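Local structure of uncharacterized protein (Bacteroides ovatus CL02T12C04, 6PTM) at residues M196-N204 with H231-K241; I251-P261 with A304-E315. The protein is probably an exo-acting carrageenase of glycoside hydrolase family 42, which cleaves the red-algal sulfated galactan carrageenan. All blocks are in the same frame, centred on the assembly; numbering follows the deposited sequence.

Contact 1 of 2, residues M196-N204 with H231-K241; sequences MTNANVINN and HSNFPKWAEKK
Trp237 sends its indole onto residues 201-204 by setting CG between its own backbone N and carbonyl carbon (chi1 68°), a crowded position that is tolerable in the first turn of helix 236-241. Asn204 answers with CG anti to its N (chi1 -168°), which carries the amide past the six-membered ring toward Lys241. The indole is gripped in two ways. At its edge, Trp237 NE1 donates to Val201 O at 2.9 Å in a nearly straight bond (168°); the acceptor oxygen, Val201 O, lies in the ring plane, although NE1 stands above the plane of that carbonyl group. Over one face runs the peptide joining Asn203 to Asn204, with Asn203 C 3.3 Å from the ring plane, while Ala238 CB lies against the opposite face. Tryptophan suits the place because it offers both a wide flat surface and one N-H. Farther along, Asn204 OD1 meets the aliphatic CE of Lys241 at 3.5 Å, its hydrogen bond going instead to Gln265.

The two segments follow neighbouring parallel strands, 192-197 and 225-230, joined through helix 210-218. This is the beta-alpha-beta crossover of a (beta/alpha)8 barrel, the fold expected of the family, and the contact pairs two loops leaving the C-terminal ends of those strands.

Nearer the strands, Pro235, the N-cap residue, wedges its ring under the 3-10 turn 198-200, its CD 3.5 Å from Asn198 O. Small Ala199 lets the chains come close, with its CB 3.6 Å from Asn233 CG. A water ties the loops together, lying 2.8 Å from Asn198 N and 2.8 Å from Asn233 O. It also accepts from Asn198 ND2, whose other partner is Asn267 on helix 261-278.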
loop_
_atom_site.group_PDB
_atom_site.type_symbol
_atom_site.label_atom_id
_atom_site.label_comp_id
_atom_site.label_asym_id
_atom_site.label_seq_id
_atom_site.Cartn_x
_atom_site.Cartn_y
_atom_site.Cartn_z
ATOM N N MET A 196 -3.850 22.094 -0.102
ATOM C CA MET A 196 -4.691 23.099 -0.789
ATOM C C MET A 196 -5.948 22.436 -1.344
ATOM O O MET A 196 -6.025 21.202 -1.355
ATOM C CB MET A 196 -3.918 23.791 -1.910
ATOM C CG MET A 196 -3.374 22.855 -2.931
ATOM S SD MET A 196 -2.383 23.876 -4.031
ATOM C CE MET A 196 -1.929 22.598 -5.205
ATOM N N THR A 197 -6.900 23.269 -1.759
ATOM C CA THR A 197 -8.256 22.883 -2.184
ATOM C C THR A 197 -8.685 23.819 -3.312
ATOM O O THR A 197 -8.283 25.027 -3.310
ATOM C CB THR A 197 -9.211 22.896 -0.982
ATOM O OG1 THR A 197 -10.480 22.546 -1.506
ATOM C CG2 THR A 197 -9.295 24.223 -0.262
ATOM N N ASN A 198 -9.505 23.310 -4.231
ATOM C CA ASN A 198 -10.087 24.195 -5.258
ATOM C C ASN A 198 -10.875 25.337 -4.592
ATOM O O ASN A 198 -11.037 26.355 -5.232
ATOM C CB ASN A 198 -10.877 23.396 -6.277
ATOM C CG ASN A 198 -9.950 22.543 -7.110
ATOM O OD1 ASN A 198 -9.157 23.061 -7.879
ATOM N ND2 ASN A 198 -10.070 21.248 -6.973
ATOM N N ALA A 199 -11.340 25.207 -3.351
ATOM C CA ALA A 199 -12.058 26.320 -2.669
ATOM C C ALA A 199 -11.101 27.503 -2.468
ATOM O O ALA A 199 -11.584 28.612 -2.191
ATOM C CB ALA A 199 -12.669 25.874 -1.360
ATOM N N ASN A 200 -9.786 27.304 -2.605
ATOM C CA ASN A 200 -8.805 28.414 -2.438
ATOM C C ASN A 200 -8.788 29.262 -3.704
ATOM O O ASN A 200 -8.079 30.297 -3.700
ATOM C CB ASN A 200 -7.379 27.933 -2.149
ATOM C CG ASN A 200 -7.221 27.114 -0.887
ATOM O OD1 ASN A 200 -6.423 26.178 -0.868
ATOM N ND2 ASN A 200 -7.945 27.469 0.162
ATOM N N VAL A 201 -9.459 28.811 -4.786
ATOM C CA VAL A 201 -9.698 29.660 -5.984
ATOM C C VAL A 201 -10.970 30.460 -5.677
ATOM O O VAL A 201 -12.073 29.846 -5.700
ATOM C CB VAL A 201 -9.846 28.859 -7.295
ATOM C CG1 VAL A 201 -10.054 29.800 -8.479
ATOM C CG2 VAL A 201 -8.659 27.948 -7.562
ATOM N N ILE A 202 -10.843 31.757 -5.386
ATOM C CA ILE A 202 -11.953 32.538 -4.778
ATOM C C ILE A 202 -12.761 33.256 -5.870
ATOM O O ILE A 202 -13.781 33.801 -5.510
ATOM C CB ILE A 202 -11.470 33.498 -3.656
ATOM C CG1 ILE A 202 -10.618 34.648 -4.200
ATOM C CG2 ILE A 202 -10.759 32.710 -2.553
ATOM C CD1 ILE A 202 -10.091 35.596 -3.147
ATOM N N ASN A 203 -12.345 33.235 -7.135
ATOM C CA ASN A 203 -13.199 33.878 -8.172
ATOM C C ASN A 203 -12.989 33.267 -9.560
ATOM O O ASN A 203 -12.060 32.479 -9.760
ATOM C CB ASN A 203 -13.112 35.409 -8.193
ATOM C CG ASN A 203 -11.720 35.951 -8.419
ATOM O OD1 ASN A 203 -10.984 35.454 -9.251
ATOM N ND2 ASN A 203 -11.364 36.995 -7.696
ATOM N N ASN A 204 -13.805 33.733 -10.505
ATOM C CA ASN A 204 -13.787 33.307 -11.927
ATOM C C ASN A 204 -12.474 33.722 -12.602
ATOM O O ASN A 204 -12.122 33.085 -13.592
ATOM C CB ASN A 204 -15.024 33.772 -12.692
ATOM C CG ASN A 204 -15.140 33.106 -14.043
ATOM O OD1 ASN A 204 -15.090 31.890 -14.142
ATOM N ND2 ASN A 204 -15.285 33.903 -15.081
ATOM N N HIS A 231 -10.268 17.610 -3.037
ATOM C CA HIS A 231 -11.298 17.659 -4.110
ATOM C C HIS A 231 -12.724 17.590 -3.548
ATOM O O HIS A 231 -13.647 17.526 -4.375
ATOM C CB HIS A 231 -11.020 16.567 -5.158
ATOM C CG HIS A 231 -9.752 16.780 -5.914
ATOM N ND1 HIS A 231 -9.646 17.727 -6.898
ATOM C CD2 HIS A 231 -8.535 16.192 -5.813
ATOM C CE1 HIS A 231 -8.409 17.705 -7.388
ATOM N NE2 HIS A 231 -7.706 16.762 -6.742
ATOM N N SER A 232 -12.924 17.555 -2.227
ATOM C CA SER A 232 -14.278 17.476 -1.615
ATOM C C SER A 232 -14.933 18.857 -1.529
ATOM O O SER A 232 -16.140 18.904 -1.413
ATOM C CB SER A 232 -14.234 16.840 -0.269
ATOM O OG SER A 232 -13.433 17.597 0.597
ATOM N N ASN A 233 -14.148 19.924 -1.601
ATOM C CA ASN A 233 -14.599 21.306 -1.317
ATOM C C ASN A 233 -14.406 22.111 -2.599
ATOM O O ASN A 233 -13.277 22.551 -2.865
ATOM C CB ASN A 233 -13.846 21.877 -0.103
ATOM C CG ASN A 233 -14.403 23.213 0.366
ATOM O OD1 ASN A 233 -15.352 23.747 -0.224
ATOM N ND2 ASN A 233 -13.804 23.786 1.408
ATOM N N PHE A 234 -15.462 22.271 -3.390
ATOM C CA PHE A 234 -15.396 22.999 -4.668
ATOM C C PHE A 234 -15.977 24.393 -4.433
ATOM O O PHE A 234 -16.966 24.533 -3.722
ATOM C CB PHE A 234 -16.076 22.140 -5.725
ATOM C CG PHE A 234 -15.857 22.666 -7.105
ATOM C CD1 PHE A 234 -14.644 22.465 -7.746
ATOM C CD2 PHE A 234 -16.852 23.367 -7.762
ATOM C CE1 PHE A 234 -14.437 22.963 -9.017
ATOM C CE2 PHE A 234 -16.622 23.877 -9.030
ATOM C CZ PHE A 234 -15.432 23.655 -9.659
ATOM N N PRO A 235 -15.381 25.485 -4.961
ATOM C CA PRO A 235 -15.783 26.832 -4.524
ATOM C C PRO A 235 -17.240 27.210 -4.872
ATOM O O PRO A 235 -17.689 26.945 -5.991
ATOM C CB PRO A 235 -14.786 27.758 -5.227
ATOM C CG PRO A 235 -14.314 26.951 -6.422
ATOM C CD PRO A 235 -14.304 25.505 -5.946
ATOM N N LYS A 236 -17.955 27.821 -3.914
ATOM C CA LYS A 236 -19.398 28.146 -4.047
ATOM C C LYS A 236 -19.615 29.079 -5.250
ATOM O O LYS A 236 -20.621 28.927 -5.926
ATOM C CB LYS A 236 -19.950 28.743 -2.744
ATOM C CG LYS A 236 -20.163 27.716 -1.640
ATOM C CD LYS A 236 -21.325 26.775 -1.911
ATOM C CE LYS A 236 -21.257 25.480 -1.130
ATOM N NZ LYS A 236 -21.201 25.752 0.326
ATOM N N TRP A 237 -18.721 30.009 -5.538
ATOM C CA TRP A 237 -18.962 30.928 -6.680
ATOM C C TRP A 237 -19.107 30.108 -7.970
ATOM O O TRP A 237 -19.928 30.494 -8.832
ATOM C CB TRP A 237 -17.874 31.992 -6.796
ATOM C CG TRP A 237 -16.544 31.421 -7.194
ATOM C CD1 TRP A 237 -15.489 31.134 -6.362
ATOM C CD2 TRP A 237 -16.112 31.075 -8.526
ATOM N NE1 TRP A 237 -14.440 30.635 -7.092
ATOM C CE2 TRP A 237 -14.808 30.557 -8.410
ATOM C CE3 TRP A 237 -16.712 31.113 -9.790
ATOM C CZ2 TRP A 237 -14.094 30.103 -9.510
ATOM C CZ3 TRP A 237 -16.013 30.638 -10.876
ATOM C CH2 TRP A 237 -14.713 30.163 -10.741
ATOM N N ALA A 238 -18.313 29.042 -8.129
ATOM C CA ALA A 238 -18.327 28.187 -9.337
ATOM C C ALA A 238 -19.634 27.401 -9.363
ATOM O O ALA A 238 -20.201 27.217 -10.453
ATOM C CB ALA A 238 -17.141 27.249 -9.342
ATOM N N GLU A 239 -20.052 26.894 -8.213
ATOM C CA GLU A 239 -21.301 26.108 -8.112
ATOM C C GLU A 239 -22.494 27.007 -8.513
ATOM O O GLU A 239 -23.345 26.548 -9.291
ATOM C CB GLU A 239 -21.445 25.554 -6.697
ATOM C CG GLU A 239 -22.758 24.846 -6.504
ATOM C CD GLU A 239 -22.898 24.160 -5.164
ATOM O OE1 GLU A 239 -21.898 24.203 -4.358
ATOM O OE2 GLU A 239 -24.011 23.582 -4.942
ATOM N N LYS A 240 -22.533 28.251 -8.020
ATOM C CA LYS A 240 -23.603 29.247 -8.332
ATOM C C LYS A 240 -23.541 29.569 -9.829
ATOM O O LYS A 240 -24.569 29.534 -10.462
ATOM C CB LYS A 240 -23.481 30.495 -7.439
ATOM C CG LYS A 240 -24.388 31.666 -7.813
ATOM C CD LYS A 240 -24.329 32.864 -6.876
ATOM N N LYS A 241 -22.363 29.805 -10.402
ATOM C CA LYS A 241 -22.223 30.133 -11.834
ATOM C C LYS A 241 -22.778 29.010 -12.737
ATOM O O LYS A 241 -23.302 29.318 -13.827
ATOM C CB LYS A 241 -20.743 30.348 -12.111
ATOM C CG LYS A 241 -20.395 30.744 -13.528
ATOM C CD LYS A 241 -18.937 31.076 -13.638
ATOM C CE LYS A 241 -18.369 30.931 -15.026
ATOM N NZ LYS A 241 -18.750 32.098 -15.843
HETATM O O HOH W 1 -11.309 21.131 -4.170
#

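Contact 2 of 2, residues I251-P261 with A304-E315; sequences IKYTMYDINHP and ASAPISEYAYEE
Ser309 OG donates to Asp257 OD2 at 2.6 Å and accepts from Ala312 N at 2.9 Å, so one small hydroxyl serves as N-cap of helix 310-324 and as the polar bridge between the segments. With CG anti to its N (chi1 179°), Asp257 reaches this helix start while OD1 takes Asn259 N in an Asx turn; the two donors stand on opposite sides of the carboxylate plane. A leucine at Asp257 would probably leave the Ser309 hydroxyl without its acceptor and free the turn at Asn259 to shift. Water links Asp257 OD1 to Ser309 N, and two more waters join the backbone of Ile251 to Ala304 O.

Among the rings, Tyr311 points its edge at the face of His260, centroids 4.6 Å apart and planes at 60°, a T-shaped pair. Pro261 CD lies over the Tyr311 face, 3.8 Å from its centroid, as a CH-pi contact.

The two branches of Ile251 make the apolar contact: CG2 lies 3.9 Å from Ala304 CB, and CD1 extends to Ala306 CB.

The loop leading into helix 261-278, with Pro261 as that helix's first residue, packs on the start of helix 310-324, and Arg370 of helix 358-385 bonds Asn259 OD1.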
loop_
_atom_site.group_PDB
_atom_site.type_symbol
_atom_site.label_atom_id
_atom_site.label_comp_id
_atom_site.label_asym_id
_atom_site.label_seq_id
_atom_site.Cartn_x
_atom_site.Cartn_y
_atom_site.Cartn_z
ATOM N N ILE A 251 -17.901 10.177 -5.445
ATOM C CA ILE A 251 -18.234 10.275 -3.997
ATOM C C ILE A 251 -17.184 9.511 -3.189
ATOM O O ILE A 251 -16.774 8.423 -3.614
ATOM C CB ILE A 251 -19.675 9.739 -3.780
ATOM C CG1 ILE A 251 -20.692 10.680 -4.440
ATOM C CG2 ILE A 251 -19.983 9.532 -2.292
ATOM C CD1 ILE A 251 -22.130 10.181 -4.403
ATOM N N LYS A 252 -16.746 10.055 -2.025
ATOM C CA LYS A 252 -17.106 11.377 -1.493
ATOM C C LYS A 252 -15.956 12.387 -1.697
ATOM O O LYS A 252 -16.124 13.569 -1.371
ATOM C CB LYS A 252 -17.443 11.296 0.008
ATOM C CG LYS A 252 -16.288 10.831 0.889
ATOM C CD LYS A 252 -16.710 10.359 2.267
ATOM C CE LYS A 252 -16.517 11.410 3.330
ATOM N NZ LYS A 252 -16.556 10.769 4.665
ATOM N N TYR A 253 -14.815 11.964 -2.229
ATOM C CA TYR A 253 -13.581 12.787 -2.192
ATOM C C TYR A 253 -13.450 13.686 -3.425
ATOM O O TYR A 253 -12.657 14.636 -3.304
ATOM C CB TYR A 253 -12.376 11.899 -1.903
ATOM C CG TYR A 253 -12.436 11.384 -0.491
ATOM C CD1 TYR A 253 -12.428 12.266 0.574
ATOM C CD2 TYR A 253 -12.569 10.032 -0.221
ATOM C CE1 TYR A 253 -12.533 11.826 1.885
ATOM C CE2 TYR A 253 -12.649 9.566 1.075
ATOM C CZ TYR A 253 -12.629 10.468 2.125
ATOM O OH TYR A 253 -12.708 10.022 3.394
ATOM N N THR A 254 -14.217 13.484 -4.506
ATOM C CA THR A 254 -14.251 14.454 -5.653
ATOM C C THR A 254 -15.701 14.918 -5.873
ATOM O O THR A 254 -16.446 14.269 -6.638
ATOM C CB THR A 254 -13.619 13.885 -6.937
ATOM O OG1 THR A 254 -12.327 13.339 -6.682
ATOM C CG2 THR A 254 -13.493 14.938 -8.020
ATOM N N MET A 255 -16.115 15.992 -5.209
ATOM C CA MET A 255 -17.547 16.363 -5.109
ATOM C C MET A 255 -17.858 17.400 -6.200
ATOM O O MET A 255 -18.414 18.483 -5.925
ATOM C CB MET A 255 -17.867 16.884 -3.705
ATOM C CG MET A 255 -17.825 15.810 -2.650
ATOM S SD MET A 255 -18.792 14.367 -3.140
ATOM C CE MET A 255 -20.415 15.134 -3.248
ATOM N N TYR A 256 -17.473 17.079 -7.421
ATOM C CA TYR A 256 -17.722 17.892 -8.626
ATOM C C TYR A 256 -17.423 16.997 -9.835
ATOM O O TYR A 256 -16.871 15.909 -9.671
ATOM C CB TYR A 256 -16.917 19.192 -8.581
ATOM C CG TYR A 256 -15.414 19.069 -8.618
ATOM C CD1 TYR A 256 -14.645 19.063 -7.461
ATOM C CD2 TYR A 256 -14.746 18.937 -9.823
ATOM C CE1 TYR A 256 -13.255 18.940 -7.512
ATOM C CE2 TYR A 256 -13.370 18.767 -9.884
ATOM C CZ TYR A 256 -12.605 18.811 -8.730
ATOM O OH TYR A 256 -11.227 18.684 -8.825
ATOM N N ASP A 257 -17.757 17.489 -11.018
ATOM C CA ASP A 257 -17.696 16.718 -12.279
ATOM C C ASP A 257 -16.303 16.864 -12.888
ATOM O O ASP A 257 -16.004 17.952 -13.378
ATOM C CB ASP A 257 -18.750 17.262 -13.241
ATOM C CG ASP A 257 -18.749 16.533 -14.573
ATOM O OD1 ASP A 257 -18.039 15.517 -14.690
ATOM O OD2 ASP A 257 -19.494 16.961 -15.452
ATOM N N ILE A 258 -15.500 15.793 -12.902
ATOM C CA ILE A 258 -14.139 15.834 -13.523
ATOM C C ILE A 258 -14.226 16.114 -15.031
ATOM O O ILE A 258 -13.199 16.468 -15.628
ATOM C CB ILE A 258 -13.333 14.556 -13.229
ATOM C CG1 ILE A 258 -14.039 13.281 -13.711
ATOM C CG2 ILE A 258 -12.982 14.491 -11.764
ATOM C CD1 ILE A 258 -13.201 12.023 -13.583
ATOM N N ASN A 259 -15.393 15.955 -15.666
ATOM C CA ASN A 259 -15.512 16.207 -17.126
ATOM C C ASN A 259 -16.139 17.590 -17.403
ATOM O O ASN A 259 -16.437 17.853 -18.576
ATOM C CB ASN A 259 -16.261 15.057 -17.802
ATOM C CG ASN A 259 -15.482 13.773 -17.706
ATOM O OD1 ASN A 259 -15.921 12.817 -17.074
ATOM N ND2 ASN A 259 -14.318 13.740 -18.340
ATOM N N HIS A 260 -16.363 18.440 -16.394
ATOM C CA HIS A 260 -17.004 19.773 -16.585
ATOM C C HIS A 260 -15.924 20.817 -16.860
ATOM O O HIS A 260 -14.932 20.862 -16.128
ATOM C CB HIS A 260 -17.833 20.156 -15.372
ATOM C CG HIS A 260 -18.756 21.295 -15.642
ATOM N ND1 HIS A 260 -18.289 22.559 -15.921
ATOM C CD2 HIS A 260 -20.104 21.355 -15.681
ATOM C CE1 HIS A 260 -19.315 23.356 -16.144
ATOM N NE2 HIS A 260 -20.454 22.645 -15.987
ATOM N N PRO A 261 -16.050 21.682 -17.897
ATOM C CA PRO A 261 -15.022 22.685 -18.198
ATOM C C PRO A 261 -14.721 23.634 -17.042
ATOM O O PRO A 261 -13.611 24.065 -16.970
ATOM C CB PRO A 261 -15.578 23.499 -19.370
ATOM C CG PRO A 261 -16.471 22.503 -20.070
ATOM C CD PRO A 261 -17.076 21.653 -18.954
ATOM N N ALA A 304 -21.172 4.684 -2.327
ATOM C CA ALA A 304 -20.484 5.828 -2.966
ATOM C C ALA A 304 -20.749 5.834 -4.476
ATOM O O ALA A 304 -19.916 6.346 -5.177
ATOM C CB ALA A 304 -18.992 5.786 -2.675
ATOM N N SER A 305 -21.862 5.269 -4.940
ATOM C CA SER A 305 -22.244 5.271 -6.372
ATOM C C SER A 305 -23.020 6.550 -6.705
ATOM O O SER A 305 -23.715 7.116 -5.850
ATOM C CB SER A 305 -22.991 4.012 -6.738
ATOM O OG SER A 305 -24.115 3.867 -5.871
ATOM N N ALA A 306 -22.850 7.018 -7.935
ATOM C CA ALA A 306 -23.633 8.108 -8.536
ATOM C C ALA A 306 -23.633 7.908 -10.050
ATOM O O ALA A 306 -22.717 7.294 -10.617
ATOM C CB ALA A 306 -23.041 9.434 -8.157
ATOM N N PRO A 307 -24.651 8.438 -10.742
ATOM C CA PRO A 307 -24.645 8.456 -12.199
ATOM C C PRO A 307 -23.590 9.448 -12.680
ATOM O O PRO A 307 -23.375 10.468 -12.002
ATOM C CB PRO A 307 -26.046 8.961 -12.582
ATOM C CG PRO A 307 -26.846 8.943 -11.265
ATOM C CD PRO A 307 -25.827 9.122 -10.172
ATOM N N ILE A 308 -23.016 9.198 -13.854
ATOM C CA ILE A 308 -22.022 10.129 -14.463
ATOM C C ILE A 308 -22.782 11.329 -15.007
ATOM O O ILE A 308 -23.970 11.214 -15.204
ATOM C CB ILE A 308 -21.130 9.439 -15.504
ATOM C CG1 ILE A 308 -21.872 9.113 -16.800
ATOM C CG2 ILE A 308 -20.481 8.211 -14.882
ATOM C CD1 ILE A 308 -20.971 8.542 -17.895
ATOM N N SER A 309 -22.090 12.443 -15.198
ATOM C CA SER A 309 -22.696 13.721 -15.647
ATOM C C SER A 309 -23.038 13.620 -17.134
ATOM O O SER A 309 -22.615 12.634 -17.772
ATOM C CB SER A 309 -21.789 14.856 -15.395
ATOM O OG SER A 309 -20.801 14.926 -16.413
ATOM N N GLU A 310 -23.679 14.659 -17.679
ATOM C CA GLU A 310 -23.985 14.756 -19.134
ATOM C C GLU A 310 -22.679 15.033 -19.880
ATOM O O GLU A 310 -22.462 14.431 -20.937
ATOM C CB GLU A 310 -25.112 15.767 -19.345
ATOM C CG GLU A 310 -26.415 15.298 -18.689
ATOM C CD GLU A 310 -26.915 13.973 -19.234
ATOM O OE1 GLU A 310 -27.186 13.913 -20.440
ATOM O OE2 GLU A 310 -26.929 12.977 -18.498
ATOM N N TYR A 311 -21.804 15.880 -19.317
ATOM C CA TYR A 311 -20.443 16.120 -19.865
ATOM C C TYR A 311 -19.725 14.765 -19.973
ATOM O O TYR A 311 -19.109 14.491 -21.038
ATOM C CB TYR A 311 -19.667 17.178 -19.063
ATOM C CG TYR A 311 -19.992 18.611 -19.427
ATOM C CD1 TYR A 311 -19.576 19.192 -20.619
ATOM C CD2 TYR A 311 -20.764 19.387 -18.588
ATOM C CE1 TYR A 311 -19.911 20.501 -20.955
ATOM C CE2 TYR A 311 -21.114 20.693 -18.901
ATOM C CZ TYR A 311 -20.683 21.258 -20.087
ATOM O OH TYR A 311 -21.052 22.552 -20.340
ATOM N N ALA A 312 -19.829 13.904 -18.948
ATOM C CA ALA A 312 -19.123 12.601 -18.899
ATOM C C ALA A 312 -19.712 11.671 -19.961
ATOM O O ALA A 312 -18.940 10.974 -20.613
ATOM C CB ALA A 312 -19.200 11.978 -17.506
ATOM N N TYR A 313 -21.036 11.627 -20.116
ATOM C CA TYR A 313 -21.683 10.756 -21.122
ATOM C C TYR A 313 -21.263 11.198 -22.532
ATOM O O TYR A 313 -21.051 10.322 -23.416
ATOM C CB TYR A 313 -23.201 10.717 -20.943
ATOM C CG TYR A 313 -23.761 9.427 -21.470
ATOM C CD1 TYR A 313 -23.782 8.290 -20.678
ATOM C CD2 TYR A 313 -24.091 9.284 -22.817
ATOM C CE1 TYR A 313 -24.219 7.076 -21.180
ATOM C CE2 TYR A 313 -24.523 8.073 -23.337
ATOM C CZ TYR A 313 -24.613 6.968 -22.510
ATOM O OH TYR A 313 -24.992 5.760 -23.025
ATOM N N GLU A 314 -21.144 12.513 -22.766
ATOM C CA GLU A 314 -20.601 13.016 -24.056
ATOM C C GLU A 314 -19.164 12.490 -24.257
ATOM O O GLU A 314 -18.826 12.069 -25.380
ATOM C CB GLU A 314 -20.762 14.542 -24.127
ATOM C CG GLU A 314 -20.274 15.146 -25.440
ATOM C CD GLU A 314 -20.932 14.622 -26.713
ATOM O OE1 GLU A 314 -22.108 14.130 -26.671
ATOM O OE2 GLU A 314 -20.249 14.660 -27.735
ATOM N N GLU A 315 -18.340 12.436 -23.201
ATOM C CA GLU A 315 -16.984 11.842 -23.325
ATOM C C GLU A 315 -17.118 10.344 -23.627
ATOM O O GLU A 315 -16.396 9.824 -24.516
ATOM C CB GLU A 315 -16.144 12.139 -22.077
ATOM C CG GLU A 315 -15.805 13.609 -21.951
ATOM C CD GLU A 315 -15.105 14.203 -23.155
ATOM O OE1 GLU A 315 -14.051 13.689 -23.525
ATOM O OE2 GLU A 315 -15.677 15.119 -23.773
HETATM O O HOH W 2 -17.419 6.508 -5.722
HETATM O O HOH W 3 -19.336 8.452 -7.490
HETATM O O HOH W 4 -19.088 12.779 -14.148
#

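How the contacts relate
Both contacts are partly buried and lie on the same side of the chain's centre, with contact 1 somewhat farther out. They touch through His231, whose ND1 is probably hydrogen-bonded to Tyr256 OH (2.7 Å) and whose backbone O probably accepts from Met255 N. Helix 261-278 is common ground: contact 1 packs on its side, whereas contact 2 includes its start. Trp374 of helix 358-385 also touches both His231 and Tyr256. The chemistry differs with place. Contact 1 joins loops after adjacent strands, mainly by laying an indole on backbone; contact 2 joins the loop before helix 261-278 to the loop and start of helix 310-324, where a carboxylate, a capping hydroxyl and waters serve backbone N-H groups.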